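Local coordinates for acyl-CoA dehydrogenase (Bacillus anthracis, PDB 3OWA), which probably oxidises acyl-CoA thioesters to their 2,3-enoyl forms, passing the electrons to a bound FAD cofactor, at residues 22-27 / 509-514; 272-277 / 324-329; 287-292 / 591-596. All blocks are in the same frame, centred on the assembly; numbering follows the deposited sequence. Where two conformers were deposited one is given.

Contact 1 (22-27 / 509-514)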
loop_
_atom_site.group_PDB
_atom_site.type_symbol
_atom_site.label_atom_id
_atom_site.label_comp_id
_atom_site.label_asym_id
_atom_site.label_seq_id
_atom_site.Cartn_x
_atom_site.Cartn_y
_atom_site.Cartn_z
ATOM N N ILE A 22 29.729 15.200 -3.303
ATOM C CA ILE A 22 30.053 14.594 -2.007
ATOM C C ILE A 22 30.940 13.357 -2.168
ATOM O O ILE A 22 30.768 12.569 -3.088
ATOM C CB ILE A 22 28.777 14.222 -1.198
ATOM C CG1 ILE A 22 27.795 15.404 -1.120
ATOM C CG2 ILE A 22 29.155 13.626 0.173
ATOM C CD1 ILE A 22 28.269 16.643 -0.364
ATOM N N THR A 23 31.873 13.200 -1.241
ATOM C CA THR A 23 32.924 12.216 -1.335
ATOM C C THR A 23 32.729 11.105 -0.293
ATOM O O THR A 23 32.112 11.346 0.747
ATOM C CB THR A 23 34.278 12.954 -1.114
ATOM O OG1 THR A 23 35.259 12.429 -2.007
ATOM C CG2 THR A 23 34.768 12.870 0.307
ATOM N N ILE A 24 33.266 9.905 -0.550
ATOM C CA ILE A 24 33.129 8.777 0.410
ATOM C C ILE A 24 33.565 9.114 1.835
ATOM O O ILE A 24 33.009 8.592 2.805
ATOM C CB ILE A 24 33.832 7.461 -0.033
ATOM C CG1 ILE A 24 35.280 7.707 -0.486
ATOM C CG2 ILE A 24 33.041 6.774 -1.116
ATOM C CD1 ILE A 24 36.126 6.462 -0.476
ATOM N N ASP A 25 34.559 9.993 1.953
ATOM C CA ASP A 25 35.035 10.465 3.249
ATOM C C ASP A 25 34.026 11.358 3.973
ATOM O O ASP A 25 34.114 11.534 5.185
ATOM C CB ASP A 25 36.369 11.204 3.094
ATOM C CG ASP A 25 37.552 10.335 3.431
ATOM O OD1 ASP A 25 38.397 10.131 2.534
ATOM O OD2 ASP A 25 37.635 9.858 4.594
ATOM N N GLN A 26 33.064 11.911 3.240
ATOM C CA GLN A 26 32.068 12.799 3.849
ATOM C C GLN A 26 30.745 12.091 4.174
ATOM O O GLN A 26 29.753 12.753 4.489
ATOM C CB GLN A 26 31.806 14.003 2.955
ATOM C CG GLN A 26 33.051 14.861 2.649
ATOM C CD GLN A 26 32.785 15.759 1.487
ATOM O OE1 GLN A 26 32.439 15.288 0.415
ATOM N NE2 GLN A 26 32.896 17.060 1.694
ATOM N N VAL A 27 30.725 10.761 4.096
ATOM C CA VAL A 27 29.535 10.023 4.524
ATOM C C VAL A 27 29.836 9.000 5.606
ATOM O O VAL A 27 30.876 8.321 5.585
ATOM C CB VAL A 27 28.776 9.331 3.349
ATOM C CG1 VAL A 27 28.325 10.352 2.313
ATOM C CG2 VAL A 27 29.619 8.246 2.715
ATOM N N ALA A 509 23.396 5.241 -1.379
ATOM C CA ALA A 509 23.695 3.883 -1.796
ATOM C C ALA A 509 25.024 3.823 -2.587
ATOM O O ALA A 509 25.866 2.950 -2.325
ATOM C CB ALA A 509 22.529 3.275 -2.604
ATOM N N VAL A 510 25.216 4.752 -3.525
ATOM C CA VAL A 510 26.446 4.758 -4.347
ATOM C C VAL A 510 27.691 4.942 -3.483
ATOM O O VAL A 510 28.649 4.170 -3.582
ATOM C CB VAL A 510 26.418 5.829 -5.454
ATOM C CG1 VAL A 510 27.793 5.928 -6.138
ATOM C CG2 VAL A 510 25.374 5.479 -6.489
ATOM N N LEU A 511 27.647 5.954 -2.617
ATOM C CA LEU A 511 28.803 6.338 -1.820
ATOM C C LEU A 511 29.127 5.280 -0.803
ATOM O O LEU A 511 30.300 4.995 -0.572
ATOM C CB LEU A 511 28.602 7.705 -1.156
ATOM C CG LEU A 511 28.600 8.892 -2.132
ATOM C CD1 LEU A 511 28.299 10.203 -1.401
ATOM C CD2 LEU A 511 29.924 8.978 -2.884
ATOM N N ARG A 512 28.092 4.674 -0.211
ATOM C CA ARG A 512 28.317 3.590 0.750
ATOM C C ARG A 512 28.971 2.382 0.081
ATOM O O ARG A 512 29.892 1.766 0.647
ATOM C CB ARG A 512 27.012 3.170 1.451
ATOM C CG ARG A 512 27.180 1.966 2.345
ATOM C CD ARG A 512 25.873 1.571 2.973
ATOM N NE ARG A 512 26.070 0.412 3.821
ATOM C CZ ARG A 512 25.088 -0.258 4.402
ATOM N NH1 ARG A 512 23.819 0.139 4.235
ATOM N NH2 ARG A 512 25.372 -1.313 5.160
ATOM N N THR A 513 28.503 2.049 -1.115
ATOM C CA THR A 513 29.058 0.922 -1.849
ATOM C C THR A 513 30.520 1.257 -2.298
ATOM O O THR A 513 31.427 0.439 -2.170
ATOM C CB THR A 513 28.148 0.527 -3.039
ATOM O OG1 THR A 513 26.798 0.285 -2.564
ATOM C CG2 THR A 513 28.701 -0.706 -3.767
ATOM N N GLU A 514 30.718 2.474 -2.790
ATOM C CA GLU A 514 32.032 2.957 -3.192
ATOM C C GLU A 514 33.007 2.891 -2.023
ATOM O O GLU A 514 34.132 2.380 -2.163
ATOM C CB GLU A 514 31.905 4.393 -3.693
ATOM C CG GLU A 514 33.139 4.913 -4.416
ATOM C CD GLU A 514 33.035 6.401 -4.772
ATOM O OE1 GLU A 514 31.907 6.871 -5.088
ATOM O OE2 GLU A 514 34.087 7.095 -4.717
HETATM O O HOH W 1 34.140 9.615 -3.330
#
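A turn near the N-terminus, residues 22-27, packs by apolar contact on one face of helix 490-520, and a water bridges I24 N and E514. L511 is the apolar residue that most of the turn meets. Its CD1 lies 3.7 Å from V27 CG1 and 3.9 Å from I22 CG2, and both side chains cross the leucine at about a right angle. CG of L511 stands anti to its own carbonyl carbon (chi1 -69°). Beyond it CD2 lies 3.7 Å from I22 O, and the fork suits a leucine here, one methyl meeting side chains and the other the backbone of the turn. I24 lies across the helix surface: its CG2 sits 3.3 Å from L511 O and packs against E514, 3.7 Å from E514 CB and as near to the carboxylate carbon CD. The carboxylate of E514 does polar work as well. A water 2.9 Å from E514 OE2 donates to it and accepts from I24 N, while K518 forms a salt bridge with the same oxygen. Within the turn, T23 N donates to Q26 OE1 at 2.7 Å, in the plane of the amide carbonyl, and Q26 N returns a bond to T23 O. The arrangement is a short 3-10 turn (24-25) laid on the C-terminal all-helical region of an acyl-CoA dehydrogenase.

Contact 2 (272-277 / 324-329)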
loop_
_atom_site.group_PDB
_atom_site.type_symbol
_atom_site.label_atom_id
_atom_site.label_comp_id
_atom_site.label_asym_id
_atom_site.label_seq_id
_atom_site.Cartn_x
_atom_site.Cartn_y
_atom_site.Cartn_z
ATOM N N LEU A 272 12.172 8.174 13.336
ATOM C CA LEU A 272 11.187 7.332 12.677
ATOM C C LEU A 272 11.798 6.644 11.449
ATOM O O LEU A 272 11.553 5.460 11.221
ATOM C CB LEU A 272 9.926 8.128 12.309
ATOM C CG LEU A 272 8.717 7.290 11.861
ATOM C CD1 LEU A 272 8.359 6.234 12.911
ATOM C CD2 LEU A 272 7.524 8.198 11.580
ATOM N N GLY A 273 12.601 7.379 10.680
ATOM C CA GLY A 273 13.367 6.790 9.577
ATOM C C GLY A 273 14.181 5.588 10.022
ATOM O O GLY A 273 14.112 4.509 9.425
ATOM N N VAL A 274 14.955 5.751 11.087
ATOM C CA VAL A 274 15.745 4.637 11.610
ATOM C C VAL A 274 14.808 3.475 11.984
ATOM O O VAL A 274 15.076 2.321 11.695
ATOM C CB VAL A 274 16.545 5.100 12.882
ATOM C CG1 VAL A 274 17.288 3.941 13.518
ATOM C CG2 VAL A 274 17.560 6.173 12.535
ATOM N N GLY A 275 13.713 3.779 12.684
ATOM C CA GLY A 275 12.755 2.744 13.085
ATOM C C GLY A 275 12.199 1.973 11.882
ATOM O O GLY A 275 12.120 0.729 11.903
ATOM N N THR A 276 11.793 2.682 10.826
ATOM C CA THR A 276 11.182 1.988 9.688
ATOM C C THR A 276 12.233 1.097 9.010
ATOM O O THR A 276 11.910 0.069 8.419
ATOM C CB THR A 276 10.592 2.971 8.672
ATOM O OG1 THR A 276 11.636 3.851 8.239
ATOM C CG2 THR A 276 9.424 3.800 9.324
ATOM N N VAL A 277 13.496 1.483 9.133
ATOM C CA VAL A 277 14.558 0.716 8.511
ATOM C C VAL A 277 14.720 -0.602 9.244
ATOM O O VAL A 277 14.941 -1.653 8.599
ATOM C CB VAL A 277 15.910 1.505 8.458
ATOM C CG1 VAL A 277 17.084 0.560 8.345
ATOM C CG2 VAL A 277 15.927 2.451 7.247
ATOM N N SER A 324 20.837 5.878 3.468
ATOM C CA SER A 324 20.559 7.297 3.557
ATOM C C SER A 324 20.210 7.770 4.997
ATOM O O SER A 324 20.520 8.907 5.381
ATOM C CB SER A 324 19.480 7.719 2.531
ATOM O OG SER A 324 18.260 7.057 2.776
ATOM N N VAL A 325 19.601 6.896 5.798
ATOM C CA VAL A 325 19.283 7.250 7.195
ATOM C C VAL A 325 20.557 7.399 8.043
ATOM O O VAL A 325 20.685 8.371 8.793
ATOM C CB VAL A 325 18.266 6.263 7.857
ATOM C CG1 VAL A 325 18.023 6.624 9.279
ATOM C CG2 VAL A 325 16.921 6.327 7.136
ATOM N N TYR A 326 21.471 6.433 7.963
ATOM C CA TYR A 326 22.696 6.502 8.764
ATOM C C TYR A 326 23.663 7.580 8.283
ATOM O O TYR A 326 24.434 8.099 9.067
ATOM C CB TYR A 326 23.388 5.139 8.900
ATOM C CG TYR A 326 22.720 4.315 9.973
ATOM C CD1 TYR A 326 21.792 3.311 9.648
ATOM C CD2 TYR A 326 22.960 4.589 11.318
ATOM C CE1 TYR A 326 21.145 2.581 10.671
ATOM C CE2 TYR A 326 22.341 3.874 12.332
ATOM C CZ TYR A 326 21.427 2.881 11.999
ATOM O OH TYR A 326 20.821 2.189 13.009
ATOM N N ARG A 327 23.567 7.927 7.007
ATOM C CA ARG A 327 24.237 9.091 6.474
ATOM C C ARG A 327 23.781 10.317 7.250
ATOM O O ARG A 327 24.601 11.096 7.691
ATOM C CB ARG A 327 23.925 9.264 4.987
ATOM C CG ARG A 327 24.485 10.548 4.372
ATOM C CD ARG A 327 24.329 10.547 2.875
ATOM N NE ARG A 327 24.907 11.726 2.235
ATOM C CZ ARG A 327 24.830 11.991 0.932
ATOM N NH1 ARG A 327 24.192 11.166 0.095
ATOM N NH2 ARG A 327 25.391 13.096 0.466
ATOM N N THR A 328 22.467 10.501 7.396
ATOM C CA THR A 328 21.954 11.643 8.127
ATOM C C THR A 328 22.407 11.632 9.597
ATOM O O THR A 328 22.804 12.681 10.141
ATOM C CB THR A 328 20.405 11.688 8.031
ATOM O OG1 THR A 328 20.027 11.815 6.662
ATOM C CG2 THR A 328 19.837 12.864 8.795
ATOM N N VAL A 329 22.321 10.460 10.238
ATOM C CA VAL A 329 22.762 10.304 11.626
ATOM C C VAL A 329 24.242 10.707 11.719
ATOM O O VAL A 329 24.633 11.478 12.605
ATOM C CB VAL A 329 22.528 8.864 12.159
ATOM C CG1 VAL A 329 22.987 8.757 13.596
ATOM C CG2 VAL A 329 21.008 8.469 12.064
#
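V325 lays its CG1 against CG2 of V274, 3.3 Å away and closer than methyls normally pack, the two side chains at a slant. The other branch of V325, CG2, anti to its carbonyl carbon, meets V277 CG2 tip to tip at 4.0 Å and comes equally near to G273 C. Glycine suits position 273 because a CB there would point at V325 and lie close to its CG2. V274 also spreads along the partner helix: CG2 reaches V329 CG2 at 4.2 Å, and CG1, anti to the backbone N (chi1 175°), lies 4.0 Å from Y326 OH. Branched valines fit such a seam, offering two methyls close to the backbone without long flexible chains. The segments belong to helices 257-293 and 305-336 of the C-terminal helical domain of the acyl-CoA dehydrogenase fold; they run roughly antiparallel, at 145°, with axes 9.7 Å apart. Y326 carries its ring past V274 to helix 95-105, where its hydroxyl is hydrogen-bonded to E103, and F33 meets the ring edge-to-face. Within helix 257-293, T276 OG1 turns back to donate to G273 O at 2.8 Å, reaching that oxygen from the same face as V277 N and thereby satisfying a buried hydroxyl.

Contact 3 (287-292 / 591-596)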
loop_
_atom_site.group_PDB
_atom_site.type_symbol
_atom_site.label_atom_id
_atom_site.label_comp_id
_atom_site.label_asym_id
_atom_site.label_seq_id
_atom_site.Cartn_x
_atom_site.Cartn_y
_atom_site.Cartn_z
ATOM N N SER A 287 10.093 -12.889 5.657
ATOM C CA SER A 287 9.638 -13.259 4.348
ATOM C C SER A 287 10.582 -14.256 3.704
ATOM O O SER A 287 10.121 -15.165 3.027
ATOM C CB SER A 287 9.480 -12.018 3.446
ATOM O OG SER A 287 8.571 -11.124 4.052
ATOM N N ALA A 288 11.884 -14.090 3.911
ATOM C CA ALA A 288 12.863 -14.988 3.313
ATOM C C ALA A 288 12.769 -16.324 4.016
ATOM O O ALA A 288 12.794 -17.367 3.358
ATOM C CB ALA A 288 14.267 -14.415 3.444
ATOM N N GLN A 289 12.626 -16.314 5.335
ATOM C CA GLN A 289 12.463 -17.578 6.068
ATOM C C GLN A 289 11.177 -18.286 5.629
ATOM O O GLN A 289 11.188 -19.492 5.425
ATOM C CB GLN A 289 12.432 -17.379 7.589
ATOM C CG GLN A 289 13.607 -16.660 8.180
ATOM C CD GLN A 289 13.441 -16.383 9.687
ATOM O OE1 GLN A 289 12.352 -16.036 10.180
ATOM N NE2 GLN A 289 14.532 -16.536 10.418
ATOM N N TYR A 290 10.080 -17.541 5.481
ATOM C CA TYR A 290 8.819 -18.136 5.038
ATOM C C TYR A 290 8.919 -18.744 3.642
ATOM O O TYR A 290 8.468 -19.865 3.438
ATOM C CB TYR A 290 7.645 -17.127 5.094
ATOM C CG TYR A 290 6.349 -17.833 4.881
ATOM C CD1 TYR A 290 5.702 -17.792 3.632
ATOM C CD2 TYR A 290 5.772 -18.598 5.915
ATOM C CE1 TYR A 290 4.531 -18.476 3.419
ATOM C CE2 TYR A 290 4.577 -19.277 5.717
ATOM C CZ TYR A 290 3.955 -19.213 4.466
ATOM O OH TYR A 290 2.781 -19.901 4.244
ATOM N N ALA A 291 9.523 -18.014 2.701
ATOM C CA ALA A 291 9.701 -18.482 1.323
ATOM C C ALA A 291 10.498 -19.795 1.222
ATOM O O ALA A 291 10.153 -20.657 0.420
ATOM C CB ALA A 291 10.350 -17.403 0.439
ATOM N N ASN A 292 11.527 -19.951 2.051
ATOM C CA ASN A 292 12.284 -21.216 2.115
ATOM C C ASN A 292 11.495 -22.398 2.687
ATOM O O ASN A 292 11.804 -23.535 2.377
ATOM C CB ASN A 292 13.572 -21.055 2.937
ATOM C CG ASN A 292 14.695 -20.349 2.166
ATOM O OD1 ASN A 292 15.555 -19.716 2.770
ATOM N ND2 ASN A 292 14.694 -20.461 0.852
ATOM N N GLU A 591 19.733 -17.457 0.950
ATOM C CA GLU A 591 20.826 -18.249 1.538
ATOM C C GLU A 591 21.046 -17.886 3.022
ATOM O O GLU A 591 21.134 -18.768 3.871
ATOM C CB GLU A 591 22.107 -18.055 0.725
ATOM C CG GLU A 591 23.328 -18.684 1.352
ATOM C CD GLU A 591 23.307 -20.209 1.280
ATOM O OE1 GLU A 591 23.621 -20.756 0.194
ATOM O OE2 GLU A 591 22.992 -20.858 2.312
ATOM N N ASP A 592 21.115 -16.588 3.316
ATOM C CA ASP A 592 21.306 -16.085 4.689
ATOM C C ASP A 592 20.011 -16.039 5.504
ATOM O O ASP A 592 20.052 -15.925 6.719
ATOM C CB ASP A 592 21.970 -14.694 4.668
ATOM C CG ASP A 592 23.350 -14.698 3.967
ATOM O OD1 ASP A 592 23.992 -15.777 3.865
ATOM O OD2 ASP A 592 23.793 -13.614 3.501
ATOM N N GLU A 593 18.867 -16.119 4.826
ATOM C CA GLU A 593 17.522 -15.930 5.457
ATOM C C GLU A 593 17.413 -14.657 6.287
ATOM O O GLU A 593 16.853 -14.658 7.395
ATOM C CB GLU A 593 17.091 -17.147 6.288
ATOM C CG GLU A 593 16.792 -18.385 5.465
ATOM C CD GLU A 593 16.247 -19.525 6.307
ATOM O OE1 GLU A 593 15.353 -20.237 5.810
ATOM O OE2 GLU A 593 16.711 -19.708 7.460
ATOM N N ARG A 594 17.955 -13.578 5.738
ATOM C CA ARG A 594 17.846 -12.253 6.322
ATOM C C ARG A 594 18.365 -11.235 5.318
ATOM O O ARG A 594 18.979 -11.593 4.302
ATOM C CB ARG A 594 18.623 -12.147 7.648
ATOM C CG ARG A 594 20.136 -12.370 7.515
ATOM C CD ARG A 594 20.854 -12.337 8.866
ATOM N NE ARG A 594 22.301 -12.200 8.684
ATOM C CZ ARG A 594 23.133 -13.200 8.406
ATOM N NH1 ARG A 594 22.684 -14.444 8.277
ATOM N NH2 ARG A 594 24.429 -12.954 8.247
ATOM N N TYR A 595 18.119 -9.966 5.620
ATOM C CA TYR A 595 18.670 -8.883 4.861
ATOM C C TYR A 595 20.168 -8.871 5.131
ATOM O O TYR A 595 20.599 -8.977 6.272
ATOM C CB TYR A 595 18.069 -7.583 5.326
ATOM C CG TYR A 595 18.826 -6.372 4.884
ATOM C CD1 TYR A 595 19.756 -5.788 5.728
ATOM C CD2 TYR A 595 18.616 -5.805 3.619
ATOM C CE1 TYR A 595 20.450 -4.662 5.349
ATOM C CE2 TYR A 595 19.311 -4.668 3.220
ATOM C CZ TYR A 595 20.230 -4.108 4.101
ATOM O OH TYR A 595 20.924 -2.975 3.781
ATOM N N THR A 596 20.948 -8.733 4.076
ATOM C CA THR A 596 22.383 -8.884 4.179
ATOM C C THR A 596 23.041 -7.903 3.236
ATOM O O THR A 596 22.399 -7.410 2.311
ATOM C CB THR A 596 22.800 -10.336 3.884
ATOM O OG1 THR A 596 24.185 -10.466 4.133
ATOM C CG2 THR A 596 22.520 -10.739 2.458
#
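Apolar contact between A288 and E593 brings the chain leaving helix 578-592 against helix 257-293. A288 CB points at the backbone there, 4.1 Å from E593 CA; a lone methyl suits this place, since the backbones approach to 5.2 Å between the CA atoms of the same two residues. Alongside, the aliphatic part of Q289 crosses that of E593 at about a right angle, with Q289 CG 4.0 Å from E593 CB and 3.9 Å from E593 O. E593 is the first residue to leave helical geometry after helix 578-592, and its positive phi (51°) turns the chain aside at the point of contact. Both helices are part of the C-terminal helical region of this acyl-CoA dehydrogenase, and the contact lies at its surface. The carboxylate of E593 meets carbon rather than a settled polar partner: the side chain, extended beyond CG, runs on to N292 and brings OE1 to 3.5 Å from N292 CB. Hydrogen bonds to other parts of the fold follow further on, where Y595 OH is bonded to E322 on helix 305-336, and T596 O to the hydroxyl of Y531.

How the contacts relate
Contacts 1 and 2 touch through R327, which belongs to 324-329 but lies against the N-terminal turn of contact 1: V27 CG1 is 3.7 Å from R327 NE, and I22 CG1 is 3.7 Å from R327 NH2. Their centres are 16 Å apart. Contacts 2 and 3 share helix 257-293, one on its middle and the other near its C-terminal end, with centres 22 Å and nearest atoms about 7 Å apart. Contacts 1 and 3 have centres 28 Å and nearest atoms about 4 Å apart without touching, yet E322 of helix 305-336 receives both R512 and Y595. In contact 3 the side chain of N292 is about 12 Å from a bound FAD, and A291 touches I301, a FAD-pocket residue.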